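Local coordinates for protein CalS11 (Micromonospora echinospora, PDB 3TOS) that probably transfers a methyl group from S-adenosylmethionine to an oxygen of its substrate during the biosynthesis of calicheamicin, at residues D117-A125 against P221-A229. Numbering follows the deposited sequence. Where two conformers were deposited one is given.
With GLU (glutamic acid), chain P.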
loop_
_atom_site.group_PDB
_atom_site.type_symbol
_atom_site.label_atom_id
_atom_site.label_comp_id
_atom_site.label_asym_id
_atom_site.label_seq_id
_atom_site.Cartn_x
_atom_site.Cartn_y
_atom_site.Cartn_z
ATOM N N ASP B 117 21.674 -34.226 30.010
ATOM C CA ASP B 117 21.732 -35.281 28.999
ATOM C C ASP B 117 21.177 -34.872 27.634
ATOM O O ASP B 117 21.741 -35.283 26.618
ATOM C CB ASP B 117 21.034 -36.540 29.527
ATOM C CG ASP B 117 21.920 -37.324 30.461
ATOM O OD1 ASP B 117 23.146 -37.025 30.569
ATOM O OD2 ASP B 117 21.394 -38.281 31.063
ATOM N N VAL B 118 20.099 -34.071 27.592
ATOM C CA VAL B 118 19.556 -33.701 26.290
ATOM C C VAL B 118 20.495 -32.781 25.503
ATOM O O VAL B 118 20.380 -32.691 24.271
ATOM C CB VAL B 118 18.141 -33.006 26.360
ATOM C CG1 VAL B 118 17.159 -33.885 27.096
ATOM C CG2 VAL B 118 18.224 -31.623 27.028
ATOM N N ASP B 119 21.468 -32.170 26.183
ATOM C CA ASP B 119 22.438 -31.284 25.486
ATOM C C ASP B 119 23.605 -32.076 24.926
ATOM O O ASP B 119 24.408 -31.499 24.165
ATOM C CB ASP B 119 23.040 -30.269 26.475
ATOM C CG ASP B 119 21.982 -29.399 27.139
ATOM O OD1 ASP B 119 21.132 -28.849 26.404
ATOM O OD2 ASP B 119 22.028 -29.265 28.394
ATOM N N ARG B 120 23.718 -33.372 25.283
ATOM C CA ARG B 120 24.917 -34.168 24.997
ATOM C C ARG B 120 24.874 -34.869 23.638
ATOM O O ARG B 120 25.006 -36.089 23.555
ATOM C CB ARG B 120 25.133 -35.181 26.128
ATOM C CG ARG B 120 25.663 -34.481 27.351
ATOM C CD ARG B 120 25.983 -35.470 28.499
ATOM N NE ARG B 120 26.441 -34.662 29.603
ATOM C CZ ARG B 120 26.746 -35.085 30.809
ATOM N NH1 ARG B 120 26.678 -36.380 31.105
ATOM N NH2 ARG B 120 27.151 -34.194 31.704
ATOM N N VAL B 121 24.686 -34.082 22.592
ATOM C CA VAL B 121 24.471 -34.582 21.214
ATOM C C VAL B 121 25.811 -34.536 20.442
ATOM O O VAL B 121 26.216 -35.512 19.812
ATOM C CB VAL B 121 23.441 -33.704 20.436
ATOM C CG1 VAL B 121 23.197 -34.259 19.050
ATOM C CG2 VAL B 121 22.173 -33.633 21.179
ATOM N N GLY B 122 26.459 -33.363 20.457
ATOM C CA GLY B 122 27.757 -33.185 19.824
ATOM C C GLY B 122 28.885 -33.271 20.819
ATOM O O GLY B 122 28.637 -33.458 22.022
ATOM N N PRO B 123 30.120 -33.044 20.343
ATOM C CA PRO B 123 31.312 -33.318 21.154
ATOM C C PRO B 123 31.790 -32.109 21.959
ATOM O O PRO B 123 32.879 -32.106 22.558
ATOM C CB PRO B 123 32.356 -33.719 20.110
ATOM C CG PRO B 123 31.980 -32.888 18.892
ATOM C CD PRO B 123 30.431 -32.845 18.920
ATOM N N THR B 124 31.000 -31.044 21.969
ATOM C CA THR B 124 31.420 -29.881 22.776
ATOM C C THR B 124 30.487 -29.541 23.921
ATOM O O THR B 124 30.649 -28.512 24.596
ATOM C CB THR B 124 31.693 -28.616 21.931
ATOM O OG1 THR B 124 30.513 -28.291 21.196
ATOM C CG2 THR B 124 32.859 -28.854 20.987
ATOM N N ALA B 125 29.579 -30.464 24.228
ATOM C CA ALA B 125 28.655 -30.272 25.359
ATOM C C ALA B 125 29.257 -30.823 26.662
ATOM O O ALA B 125 28.909 -31.917 27.134
ATOM C CB ALA B 125 27.286 -30.910 25.041
ATOM N N PRO B 221 20.511 -29.312 15.169
ATOM C CA PRO B 221 20.597 -30.656 15.738
ATOM C C PRO B 221 21.661 -30.804 16.841
ATOM O O PRO B 221 21.476 -31.627 17.760
ATOM C CB PRO B 221 20.982 -31.538 14.513
ATOM C CG PRO B 221 20.373 -30.815 13.305
ATOM C CD PRO B 221 20.552 -29.305 13.678
ATOM N N LYS B 222 22.732 -30.011 16.784
ATOM C CA LYS B 222 23.789 -30.122 17.772
ATOM C C LYS B 222 23.336 -29.592 19.156
ATOM O O LYS B 222 23.877 -29.991 20.180
ATOM C CB LYS B 222 25.008 -29.328 17.297
ATOM C CG LYS B 222 26.218 -29.534 18.169
ATOM C CD LYS B 222 27.318 -28.586 17.633
ATOM C CE LYS B 222 28.632 -29.143 17.749
ATOM N NZ LYS B 222 29.606 -28.167 17.137
ATOM N N TRP B 223 22.322 -28.699 19.165
ATOM C CA TRP B 223 21.947 -28.006 20.414
ATOM C C TRP B 223 20.442 -27.917 20.510
ATOM O O TRP B 223 19.843 -26.845 20.290
ATOM C CB TRP B 223 22.512 -26.557 20.450
ATOM C CG TRP B 223 24.014 -26.455 20.354
ATOM C CD1 TRP B 223 24.724 -25.914 19.322
ATOM C CD2 TRP B 223 24.968 -26.860 21.341
ATOM N NE1 TRP B 223 26.075 -25.952 19.608
ATOM C CE2 TRP B 223 26.251 -26.538 20.836
ATOM C CE3 TRP B 223 24.864 -27.468 22.602
ATOM C CZ2 TRP B 223 27.414 -26.776 21.546
ATOM C CZ3 TRP B 223 26.044 -27.701 23.313
ATOM C CH2 TRP B 223 27.299 -27.377 22.765
ATOM N N PRO B 224 19.807 -29.042 20.826
ATOM C CA PRO B 224 18.342 -29.076 20.853
ATOM C C PRO B 224 17.761 -28.407 22.125
ATOM O O PRO B 224 16.529 -28.370 22.240
ATOM C CB PRO B 224 18.049 -30.588 20.816
ATOM C CG PRO B 224 19.196 -31.195 21.618
ATOM C CD PRO B 224 20.421 -30.334 21.201
ATOM N N GLY B 225 18.605 -27.883 23.036
ATOM C CA GLY B 225 18.084 -27.411 24.323
ATOM C C GLY B 225 17.123 -26.224 24.241
ATOM O O GLY B 225 16.161 -26.156 25.000
ATOM N N GLU B 226 17.407 -25.264 23.348
ATOM C CA GLU B 226 16.487 -24.105 23.189
ATOM C C GLU B 226 15.104 -24.546 22.719
ATOM O O GLU B 226 14.078 -24.029 23.196
ATOM C CB GLU B 226 17.113 -23.067 22.261
ATOM C CG GLU B 226 18.242 -22.311 22.975
ATOM C CD GLU B 226 19.145 -21.578 22.033
ATOM O OE1 GLU B 226 18.802 -21.448 20.833
ATOM O OE2 GLU B 226 20.238 -21.179 22.484
ATOM N N ASN B 227 15.068 -25.505 21.786
ATOM C CA ASN B 227 13.807 -26.003 21.274
ATOM C C ASN B 227 13.051 -26.762 22.385
ATOM O O ASN B 227 11.853 -26.514 22.621
ATOM C CB ASN B 227 14.076 -26.923 20.047
ATOM C CG ASN B 227 12.809 -27.402 19.373
ATOM O OD1 ASN B 227 11.886 -27.876 20.035
ATOM N ND2 ASN B 227 12.731 -27.227 18.049
ATOM N N ILE B 228 13.745 -27.646 23.076
ATOM C CA ILE B 228 13.110 -28.402 24.146
ATOM C C ILE B 228 12.577 -27.443 25.223
ATOM O O ILE B 228 11.443 -27.624 25.716
ATOM C CB ILE B 228 14.083 -29.410 24.791
ATOM C CG1 ILE B 228 14.480 -30.515 23.778
ATOM C CG2 ILE B 228 13.408 -30.111 25.982
ATOM C CD1 ILE B 228 15.820 -31.187 24.140
ATOM N N ALA B 229 13.349 -26.396 25.524
ATOM C CA ALA B 229 12.934 -25.384 26.477
ATOM C C ALA B 229 11.658 -24.649 25.992
ATOM O O ALA B 229 10.676 -24.478 26.763
ATOM C CB ALA B 229 14.046 -24.389 26.752
HETATM N N GLU P . 26.143 -20.448 18.618
HETATM C CA GLU P . 27.604 -20.242 18.312
HETATM C C GLU P . 27.760 -19.912 16.826
HETATM O O GLU P . 26.754 -19.843 16.096
HETATM C CB GLU P . 28.444 -21.509 18.661
HETATM C CG GLU P . 28.017 -22.755 17.846
HETATM C CD GLU P . 28.774 -24.034 18.231
HETATM O OE1 GLU P . 29.896 -23.951 18.794
HETATM O OE2 GLU P . 28.292 -25.118 17.871
HETATM O OXT GLU P . 28.871 -19.736 16.293
HETATM O O HOH W 1 21.374 -28.106 23.834
HETATM O O HOH W 2 25.702 -31.020 21.758
HETATM O O HOH W 3 30.777 -26.483 19.348
#
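Three groups grip water 2: it accepts from G122 N and donates to D119 O and to K222 O, the last at 2.6 Å. Water 1 bridges D119 OD1 and the amide N of G225 in helix 225-233; D119 OD1 also bonds the backbone N of Y193, and OD2 that of N116. Water 3 donates to OE1 of the bound glutamate at 2.7 Å and also joins T124 OG1 and K222 NZ. W223 NE1 gives the ligand's OE2 a nearly straight bond (2.9 Å, 174°) from the indole edge, and K222 NZ adds a weak one. In this Rossmann-like methyltransferase fold, the loop after strand 103-107 thus meets the entry to helix 225-233 beside the glutamate pocket, where D216 and E217 also bond the ligand. T124 crosses W223 at about a right angle, OG1 3.5 Å from CZ2, while A125 CB approaches CZ3 obliquely. A leucine in place of W223 would probably leave OE2 without its straight N-H donor and T124 and A125 without the ring they pack on. V121 slides past P224, CG2 to CD 3.7 Å; its CG1, anti to the backbone N (chi1 -178°), lies 3.4 Å from P221 O. V118 and I228 reach toward each other tip to tip, CB to CD1 3.7 Å, and P179 of the second subunit packs on I228.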